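Side-chain contacts in 3,4-dihydroxybenzoate decarboxylase (Enterobacter cloacae, PDB 5NY5), which catalyses the prenylated-FMN-dependent decarboxylation of 3,4-dihydroxybenzoic acid, probably to catechol, and can run it backwards as para-carboxylation of catechols: residues Y39-A44 / K49-T54; N32-G37 / S62-P67; G55-F60 / R79-L84. All coordinates share one frame; numbering follows the deposited sequence.

Contact 1: residues Y39-A44 / K49-T54; sequences YRHIGA and KRPTRT
R40 reaches out from helix 34-42 and grips the backbone of the returning loop side-on, two nitrogens to one oxygen: NE and NH1 each lie 3.1 Å from K49 O. The oxygen sits in the guanidinium plane. On the acceptor side the two approaches differ, since NE is only moderately tilted from the carbonyl plane of K49 while NH1 stands well above it. A bend at chi2 (-126°) turns the otherwise stretched R40 chain to this position. P51, which follows a cis peptide bond, then lays its CD over one guanidinium face, 3.5 Å from R40 NH1. Its CG lies 3.7 Å from H41 ND1, proline and imidazole running side by side.

At T52 the hydroxyl is anti to the backbone N (chi1 -180°), which aims OG1 at the carbonyl of R40. It donates to R40 O at 3.0 Å, in the carbonyl plane, and its stronger partner is G45 N, from the loop between the segments. R53 runs past H41 and I42 as an extended chain, its guanidinium set with one face over H41 O, 3.6 Å from CZ. R50 turns away from the helix and makes a salt bridge to D409 of the second subunit. The whole is the helix-to-loop turn of a beta-alpha-beta crossover, in which helix 34-42 links the neighbouring parallel strands 22-25 and 57-60.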
loop_
_atom_site.group_PDB
_atom_site.type_symbol
_atom_site.label_atom_id
_atom_site.label_comp_id
_atom_site.label_asym_id
_atom_site.label_seq_id
_atom_site.Cartn_x
_atom_site.Cartn_y
_atom_site.Cartn_z
ATOM N N TYR A 39 -8.012 11.519 -44.819
ATOM C CA TYR A 39 -6.767 11.944 -44.194
ATOM C C TYR A 39 -6.457 11.169 -42.921
ATOM O O TYR A 39 -5.315 11.208 -42.451
ATOM C CB TYR A 39 -6.801 13.441 -43.892
ATOM C CG TYR A 39 -5.434 14.004 -43.587
ATOM C CD1 TYR A 39 -4.381 13.819 -44.472
ATOM C CD2 TYR A 39 -5.192 14.711 -42.421
ATOM C CE1 TYR A 39 -3.129 14.323 -44.205
ATOM C CE2 TYR A 39 -3.941 15.219 -42.146
ATOM C CZ TYR A 39 -2.913 15.022 -43.043
ATOM O OH TYR A 39 -1.661 15.522 -42.776
ATOM N N ARG A 40 -7.441 10.467 -42.353
ATOM C CA ARG A 40 -7.162 9.603 -41.212
ATOM C C ARG A 40 -6.123 8.547 -41.564
ATOM O O ARG A 40 -5.261 8.213 -40.743
ATOM C CB ARG A 40 -8.448 8.940 -40.725
ATOM C CG ARG A 40 -8.223 7.869 -39.681
ATOM C CD ARG A 40 -8.876 6.572 -40.088
ATOM N NE ARG A 40 -8.777 5.567 -39.038
ATOM C CZ ARG A 40 -9.617 4.548 -38.906
ATOM N NH1 ARG A 40 -9.459 3.678 -37.919
ATOM N NH2 ARG A 40 -10.622 4.406 -39.757
ATOM N N HIS A 41 -6.185 8.014 -42.786
ATOM C CA HIS A 41 -5.220 7.020 -43.235
ATOM C C HIS A 41 -3.894 7.630 -43.656
ATOM O O HIS A 41 -2.879 6.928 -43.653
ATOM C CB HIS A 41 -5.783 6.220 -44.412
ATOM C CG HIS A 41 -7.007 5.425 -44.081
ATOM N ND1 HIS A 41 -6.949 4.192 -43.469
ATOM C CD2 HIS A 41 -8.319 5.680 -44.289
ATOM C CE1 HIS A 41 -8.175 3.726 -43.306
ATOM N NE2 HIS A 41 -9.024 4.610 -43.796
ATOM N N ILE A 42 -3.873 8.909 -44.013
ATOM C CA ILE A 42 -2.724 9.513 -44.676
ATOM C C ILE A 42 -1.855 10.311 -43.710
ATOM O O ILE A 42 -0.631 10.179 -43.720
ATOM C CB ILE A 42 -3.197 10.376 -45.868
ATOM C CG1 ILE A 42 -3.684 9.462 -46.998
ATOM C CG2 ILE A 42 -2.085 11.294 -46.348
ATOM C CD1 ILE A 42 -4.366 10.175 -48.130
ATOM N N GLY A 43 -2.454 11.142 -42.861
ATOM C CA GLY A 43 -1.627 11.993 -42.024
ATOM C C GLY A 43 -2.222 12.519 -40.732
ATOM O O GLY A 43 -1.622 13.386 -40.090
ATOM N N ALA A 44 -3.388 12.010 -40.328
ATOM C CA ALA A 44 -4.012 12.482 -39.095
ATOM C C ALA A 44 -3.105 12.245 -37.892
ATOM O O ALA A 44 -2.783 13.176 -37.146
ATOM C CB ALA A 44 -5.365 11.798 -38.898
ATOM N N LYS A 49 -7.786 6.770 -34.019
ATOM C CA LYS A 49 -7.825 5.314 -34.013
ATOM C C LYS A 49 -7.139 4.741 -35.248
ATOM O O LYS A 49 -7.312 5.236 -36.364
ATOM C CB LYS A 49 -9.266 4.816 -33.948
ATOM C CG LYS A 49 -9.369 3.302 -33.890
ATOM C CD LYS A 49 -10.748 2.813 -34.265
ATOM C CE LYS A 49 -10.781 1.300 -34.331
ATOM N NZ LYS A 49 -12.131 0.815 -34.703
ATOM N N ARG A 50 -6.370 3.680 -35.039
ATOM C CA ARG A 50 -5.623 3.027 -36.107
ATOM C C ARG A 50 -6.571 2.369 -37.110
ATOM O O ARG A 50 -7.667 1.951 -36.741
ATOM C CB ARG A 50 -4.655 1.997 -35.517
ATOM C CG ARG A 50 -3.290 2.558 -35.125
ATOM C CD ARG A 50 -3.404 3.778 -34.222
ATOM N NE ARG A 50 -2.104 4.284 -33.797
ATOM C CZ ARG A 50 -1.917 5.465 -33.218
ATOM N NH1 ARG A 50 -2.948 6.269 -33.002
ATOM N NH2 ARG A 50 -0.700 5.845 -32.859
ATOM N N PRO A 51 -6.158 2.275 -38.386
ATOM C CA PRO A 51 -4.864 2.696 -38.934
ATOM C C PRO A 51 -4.740 4.200 -39.155
ATOM O O PRO A 51 -5.666 4.849 -39.633
ATOM C CB PRO A 51 -4.800 1.956 -40.269
ATOM C CG PRO A 51 -6.214 1.857 -40.686
ATOM C CD PRO A 51 -7.007 1.659 -39.421
ATOM N N THR A 52 -3.580 4.737 -38.799
ATOM C CA THR A 52 -3.267 6.142 -39.006
ATOM C C THR A 52 -1.758 6.292 -38.931
ATOM O O THR A 52 -1.041 5.357 -38.571
ATOM C CB THR A 52 -3.959 7.039 -37.976
ATOM O OG1 THR A 52 -3.620 8.403 -38.234
ATOM C CG2 THR A 52 -3.517 6.677 -36.563
ATOM N N ARG A 53 -1.285 7.484 -39.273
ATOM C CA ARG A 53 0.140 7.781 -39.272
ATOM C C ARG A 53 0.310 9.268 -39.533
ATOM O O ARG A 53 -0.639 9.967 -39.895
ATOM C CB ARG A 53 0.899 6.967 -40.325
ATOM C CG ARG A 53 0.397 7.163 -41.749
ATOM C CD ARG A 53 1.356 6.543 -42.753
ATOM N NE ARG A 53 0.847 6.599 -44.121
ATOM C CZ ARG A 53 0.271 5.576 -44.747
ATOM N NH1 ARG A 53 0.132 4.410 -44.132
ATOM N NH2 ARG A 53 -0.161 5.718 -45.994
ATOM N N THR A 54 1.534 9.743 -39.341
ATOM C CA THR A 54 1.917 11.067 -39.792
ATOM C C THR A 54 2.461 10.970 -41.207
ATOM O O THR A 54 3.092 9.979 -41.583
ATOM C CB THR A 54 2.969 11.690 -38.874
ATOM O OG1 THR A 54 4.106 10.823 -38.790
ATOM C CG2 THR A 54 2.399 11.918 -37.483
#

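Contact 2: residues N32-G37 / S62-P67; sequences NAELAG and SVKGYP
E34 offers the flat group here, and K64 meets its carboxylate through one oxygen: NZ lies 3.1 Å from E34 OE2, on the syn side and 24° out of the carboxylate plane. The second oxygen is well behind, with E34 OE1 4.1 Å from K64 NZ, so the ammonium does not straddle the group. The methylene next to the ammonium is also close, K64 CE lying 3.5 Å from E34 OE2.

Both side chains are stretched out, and they cross at about a right angle. K64 takes CG anti to its carbonyl carbon (chi1 -64°) and is straight from there on, which carries the ammonium across to the helix. It starts from the second position of a type II beta turn, V63 to Y66, closed by Y66 N to V63 O at 2.9 Å; G65, with its positive phi, takes the third. E34 stands in the first turn of helix 34-42, just after the N-cap residue A33.

OE2 has a second and stronger partner, the backbone N of D30, four residues earlier, which helps to hold the carboxylate in place, while W486 of the second subunit packs against E34. With a backbone N-H and an ammonium on the same oxygen, the carboxylate is probably kept ionised. The exposed lysine adds a single-oxygen salt bridge at the surface, probably a modest one because solvent can compete for the ammonium.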
loop_
_atom_site.group_PDB
_atom_site.type_symbol
_atom_site.label_atom_id
_atom_site.label_comp_id
_atom_site.label_asym_id
_atom_site.label_seq_id
_atom_site.Cartn_x
_atom_site.Cartn_y
_atom_site.Cartn_z
ATOM N N ASN A 32 -18.189 16.429 -46.024
ATOM C CA ASN A 32 -18.944 15.801 -44.946
ATOM C C ASN A 32 -18.362 14.413 -44.708
ATOM O O ASN A 32 -18.581 13.492 -45.498
ATOM C CB ASN A 32 -20.425 15.739 -45.298
ATOM C CG ASN A 32 -21.278 15.261 -44.145
ATOM O OD1 ASN A 32 -20.843 15.263 -42.994
ATOM N ND2 ASN A 32 -22.503 14.850 -44.447
ATOM N N ALA A 33 -17.589 14.279 -43.627
ATOM C CA ALA A 33 -17.045 13.009 -43.147
ATOM C C ALA A 33 -15.982 12.414 -44.064
ATOM O O ALA A 33 -14.895 12.065 -43.597
ATOM C CB ALA A 33 -18.167 11.989 -42.923
ATOM N N GLU A 34 -16.282 12.280 -45.359
ATOM C CA GLU A 34 -15.357 11.605 -46.268
ATOM C C GLU A 34 -13.983 12.262 -46.257
ATOM O O GLU A 34 -12.958 11.572 -46.279
ATOM C CB GLU A 34 -15.928 11.585 -47.685
ATOM C CG GLU A 34 -14.898 11.262 -48.756
ATOM C CD GLU A 34 -15.521 10.883 -50.084
ATOM O OE1 GLU A 34 -15.874 9.698 -50.261
ATOM O OE2 GLU A 34 -15.662 11.767 -50.952
ATOM N N LEU A 35 -13.946 13.593 -46.208
ATOM C CA LEU A 35 -12.675 14.308 -46.210
ATOM C C LEU A 35 -11.786 13.863 -45.054
ATOM O O LEU A 35 -10.628 13.478 -45.257
ATOM C CB LEU A 35 -12.935 15.814 -46.154
ATOM C CG LEU A 35 -11.733 16.744 -46.304
ATOM C CD1 LEU A 35 -10.786 16.155 -47.298
ATOM C CD2 LEU A 35 -12.172 18.118 -46.773
ATOM N N ALA A 36 -12.315 13.900 -43.829
ATOM C CA ALA A 36 -11.521 13.490 -42.676
ATOM C C ALA A 36 -11.204 12.001 -42.726
ATOM O O ALA A 36 -10.105 11.582 -42.347
ATOM C CB ALA A 36 -12.255 13.835 -41.382
ATOM N N GLY A 37 -12.156 11.190 -43.191
ATOM C CA GLY A 37 -11.917 9.760 -43.278
ATOM C C GLY A 37 -10.736 9.419 -44.165
ATOM O O GLY A 37 -10.005 8.461 -43.903
ATOM N N SER A 62 -10.415 19.392 -55.243
ATOM C CA SER A 62 -11.743 19.110 -55.777
ATOM C C SER A 62 -12.676 18.797 -54.616
ATOM O O SER A 62 -12.617 17.705 -54.040
ATOM C CB SER A 62 -11.696 17.955 -56.774
ATOM O OG SER A 62 -12.995 17.622 -57.225
ATOM N N VAL A 63 -13.539 19.749 -54.279
ATOM C CA VAL A 63 -14.493 19.615 -53.186
ATOM C C VAL A 63 -15.876 19.450 -53.796
ATOM O O VAL A 63 -16.321 20.300 -54.577
ATOM C CB VAL A 63 -14.445 20.825 -52.242
ATOM C CG1 VAL A 63 -15.378 20.619 -51.065
ATOM C CG2 VAL A 63 -13.023 21.072 -51.771
ATOM N N LYS A 64 -16.552 18.357 -53.449
ATOM C CA LYS A 64 -17.875 18.091 -53.997
ATOM C C LYS A 64 -18.838 19.207 -53.620
ATOM O O LYS A 64 -18.960 19.571 -52.448
ATOM C CB LYS A 64 -18.403 16.749 -53.492
ATOM C CG LYS A 64 -17.600 15.540 -53.937
ATOM C CD LYS A 64 -18.195 14.262 -53.363
ATOM C CE LYS A 64 -17.349 13.045 -53.696
ATOM N NZ LYS A 64 -17.906 11.808 -53.079
ATOM N N GLY A 65 -19.523 19.750 -54.623
ATOM C CA GLY A 65 -20.432 20.853 -54.418
ATOM C C GLY A 65 -19.777 22.194 -54.185
ATOM O O GLY A 65 -20.490 23.181 -53.971
ATOM N N TYR A 66 -18.448 22.268 -54.219
ATOM C CA TYR A 66 -17.717 23.516 -53.993
ATOM C C TYR A 66 -16.608 23.662 -55.025
ATOM O O TYR A 66 -15.417 23.583 -54.698
ATOM C CB TYR A 66 -17.143 23.559 -52.575
ATOM C CG TYR A 66 -18.177 23.722 -51.489
ATOM C CD1 TYR A 66 -18.825 22.620 -50.950
ATOM C CD2 TYR A 66 -18.494 24.978 -50.993
ATOM C CE1 TYR A 66 -19.765 22.763 -49.952
ATOM C CE2 TYR A 66 -19.432 25.132 -49.995
ATOM C CZ TYR A 66 -20.065 24.021 -49.478
ATOM O OH TYR A 66 -21.000 24.168 -48.483
ATOM N N PRO A 67 -16.961 23.888 -56.289
ATOM C CA PRO A 67 -15.931 24.218 -57.278
ATOM C C PRO A 67 -15.264 25.536 -56.926
ATOM O O PRO A 67 -15.904 26.462 -56.424
ATOM C CB PRO A 67 -16.711 24.308 -58.592
ATOM C CG PRO A 67 -18.100 24.637 -58.175
ATOM C CD PRO A 67 -18.310 23.913 -56.879
#

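Contact 3: residues G55-F60 / R79-L84; sequences GPAMMF and RERAAL
R81 of helix 79-84 reaches the residues that lead into strand 57-60, the strand that ends the beta-alpha-beta crossover of the N-terminal domain, and meets them through its guanidinium alone.

The polar part centres on one carbonyl. R81 NH1 donates to G55 O at 2.5 Å, a short bond whose exact length deserves caution, and the donor lies in the carbonyl plane with an N-H...O angle of 149°. R81 NH2 adds a weak second bond to the same G55 O at 3.1 Å. Bends at chi2 and chi3 (72°) swing the guanidinium round so that this oxygen meets it at the edge. The group has further acceptors in the same chain: M75 O takes NE, G74 O takes NH2 and H21 ND1 takes NH1. This buried charge is therefore held on every nitrogen.

The rest is packing over a face. The backbone from P56 to A57 lies over one side of the guanidinium, P56 C coming to 3.7 Å from R81 NH2. A57 CB rests 3.8 Å from R81 NE. A57 N stands over the centre of the group, 3.4 Å from R81 NH2, but both are donors and no hydrogen bond joins them.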
loop_
_atom_site.group_PDB
_atom_site.type_symbol
_atom_site.label_atom_id
_atom_site.label_comp_id
_atom_site.label_asym_id
_atom_site.label_seq_id
_atom_site.Cartn_x
_atom_site.Cartn_y
_atom_site.Cartn_z
ATOM N N GLY A 55 2.201 12.007 -41.993
ATOM C CA GLY A 55 2.647 12.038 -43.362
ATOM C C GLY A 55 2.681 13.442 -43.921
ATOM O O GLY A 55 3.019 14.407 -43.233
ATOM N N PRO A 56 2.334 13.581 -45.192
ATOM C CA PRO A 56 2.328 14.906 -45.806
ATOM C C PRO A 56 1.101 15.694 -45.391
ATOM O O PRO A 56 0.048 15.140 -45.070
ATOM C CB PRO A 56 2.296 14.590 -47.305
ATOM C CG PRO A 56 1.522 13.325 -47.371
ATOM C CD PRO A 56 1.899 12.537 -46.136
ATOM N N ALA A 57 1.256 17.011 -45.383
ATOM C CA ALA A 57 0.082 17.861 -45.386
ATOM C C ALA A 57 -0.629 17.697 -46.722
ATOM O O ALA A 57 -0.012 17.366 -47.737
ATOM C CB ALA A 57 0.468 19.316 -45.145
HETATM N N MSE A 58 -1.936 17.909 -46.721
HETATM C CA MSE A 58 -2.715 17.551 -47.894
HETATM C C MSE A 58 -3.663 18.644 -48.357
HETATM O O MSE A 58 -4.384 19.239 -47.562
HETATM C CB MSE A 58 -3.502 16.274 -47.619
HETATM C CG MSE A 58 -4.066 15.614 -48.853
HETATM SE SE MSE A 58 -4.548 13.769 -48.486
HETATM C CE MSE A 58 -5.176 13.261 -50.258
HETATM N N MSE A 59 -3.650 18.892 -49.663
HETATM C CA MSE A 59 -4.553 19.846 -50.284
HETATM C C MSE A 59 -5.576 19.120 -51.144
HETATM O O MSE A 59 -5.219 18.394 -52.068
HETATM C CB MSE A 59 -3.776 20.850 -51.135
HETATM C CG MSE A 59 -4.650 21.874 -51.834
HETATM SE SE MSE A 59 -5.214 23.312 -50.650
HETATM C CE MSE A 59 -3.479 24.158 -50.406
ATOM N N PHE A 60 -6.851 19.317 -50.837
ATOM C CA PHE A 60 -7.941 18.730 -51.609
ATOM C C PHE A 60 -8.467 19.808 -52.549
ATOM O O PHE A 60 -9.212 20.698 -52.134
ATOM C CB PHE A 60 -9.030 18.195 -50.685
ATOM C CG PHE A 60 -8.602 17.005 -49.872
ATOM C CD1 PHE A 60 -8.956 15.723 -50.258
ATOM C CD2 PHE A 60 -7.837 17.168 -48.726
ATOM C CE1 PHE A 60 -8.564 14.626 -49.513
ATOM C CE2 PHE A 60 -7.442 16.073 -47.977
ATOM C CZ PHE A 60 -7.807 14.801 -48.371
ATOM N N ARG A 79 6.088 16.724 -36.268
ATOM C CA ARG A 79 7.122 17.499 -35.593
ATOM C C ARG A 79 8.252 17.846 -36.552
ATOM O O ARG A 79 8.800 18.952 -36.496
ATOM C CB ARG A 79 7.652 16.737 -34.376
ATOM C CG ARG A 79 8.803 17.438 -33.668
ATOM C CD ARG A 79 9.263 16.678 -32.436
ATOM N NE ARG A 79 8.568 17.122 -31.233
ATOM C CZ ARG A 79 9.111 17.894 -30.302
ATOM N NH1 ARG A 79 10.364 18.304 -30.426
ATOM N NH2 ARG A 79 8.406 18.252 -29.245
ATOM N N GLU A 80 8.603 16.920 -37.444
ATOM C CA GLU A 80 9.607 17.216 -38.459
ATOM C C GLU A 80 9.140 18.343 -39.368
ATOM O O GLU A 80 9.894 19.280 -39.653
ATOM C CB GLU A 80 9.922 15.964 -39.280
ATOM C CG GLU A 80 10.856 14.966 -38.599
ATOM C CD GLU A 80 10.162 14.132 -37.537
ATOM O OE1 GLU A 80 8.932 13.935 -37.641
ATOM O OE2 GLU A 80 10.848 13.674 -36.598
ATOM N N ARG A 81 7.889 18.270 -39.828
ATOM C CA ARG A 81 7.366 19.299 -40.718
ATOM C C ARG A 81 7.366 20.664 -40.043
ATOM O O ARG A 81 7.729 21.671 -40.663
ATOM C CB ARG A 81 5.958 18.925 -41.184
ATOM C CG ARG A 81 5.227 20.044 -41.899
ATOM C CD ARG A 81 4.326 19.522 -43.006
ATOM N NE ARG A 81 3.143 18.830 -42.508
ATOM C CZ ARG A 81 3.007 17.508 -42.466
ATOM N NH1 ARG A 81 3.984 16.722 -42.893
ATOM N NH2 ARG A 81 1.890 16.973 -42.000
ATOM N N ALA A 82 6.973 20.716 -38.770
ATOM C CA ALA A 82 6.990 21.981 -38.047
ATOM C C ALA A 82 8.410 22.505 -37.885
ATOM O O ALA A 82 8.647 23.714 -37.990
ATOM C CB ALA A 82 6.320 21.817 -36.684
ATOM N N ALA A 83 9.368 21.613 -37.628
ATOM C CA ALA A 83 10.752 22.046 -37.477
ATOM C C ALA A 83 11.317 22.555 -38.796
ATOM O O ALA A 83 12.064 23.539 -38.821
ATOM C CB ALA A 83 11.601 20.901 -36.932
ATOM N N LEU A 84 10.972 21.894 -39.900
ATOM C CA LEU A 84 11.403 22.364 -41.210
ATOM C C LEU A 84 10.765 23.703 -41.549
ATOM O O LEU A 84 11.415 24.579 -42.131
ATOM C CB LEU A 84 11.065 21.317 -42.267
ATOM C CG LEU A 84 11.225 21.694 -43.739
ATOM C CD1 LEU A 84 12.669 22.037 -44.058
ATOM C CD2 LEU A 84 10.734 20.555 -44.611
#

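Contacts 1 and 2 share helix 34-42, one at its C-terminal end and one at its N-terminal end; contact 3 holds strand 57-60, which follows in the chain. All three reach the second subunit, contact 3 through M58. Contact 3 is buried, contact 1 partly so, and contact 2 lies at the surface. The chemistry differs with place: one arginine grips a backbone carbonyl in each of contacts 1 and 3, whereas contact 2 pairs two opposite charges. Helix and strand pack directly between contacts, Y39 OH probably bonding P56 O at 2.9 Å, I42 CD1 touching M58 SE and L35 CD1 meeting F60 CE2. All lie in the N-terminal domain, away from the flavin and manganese sites.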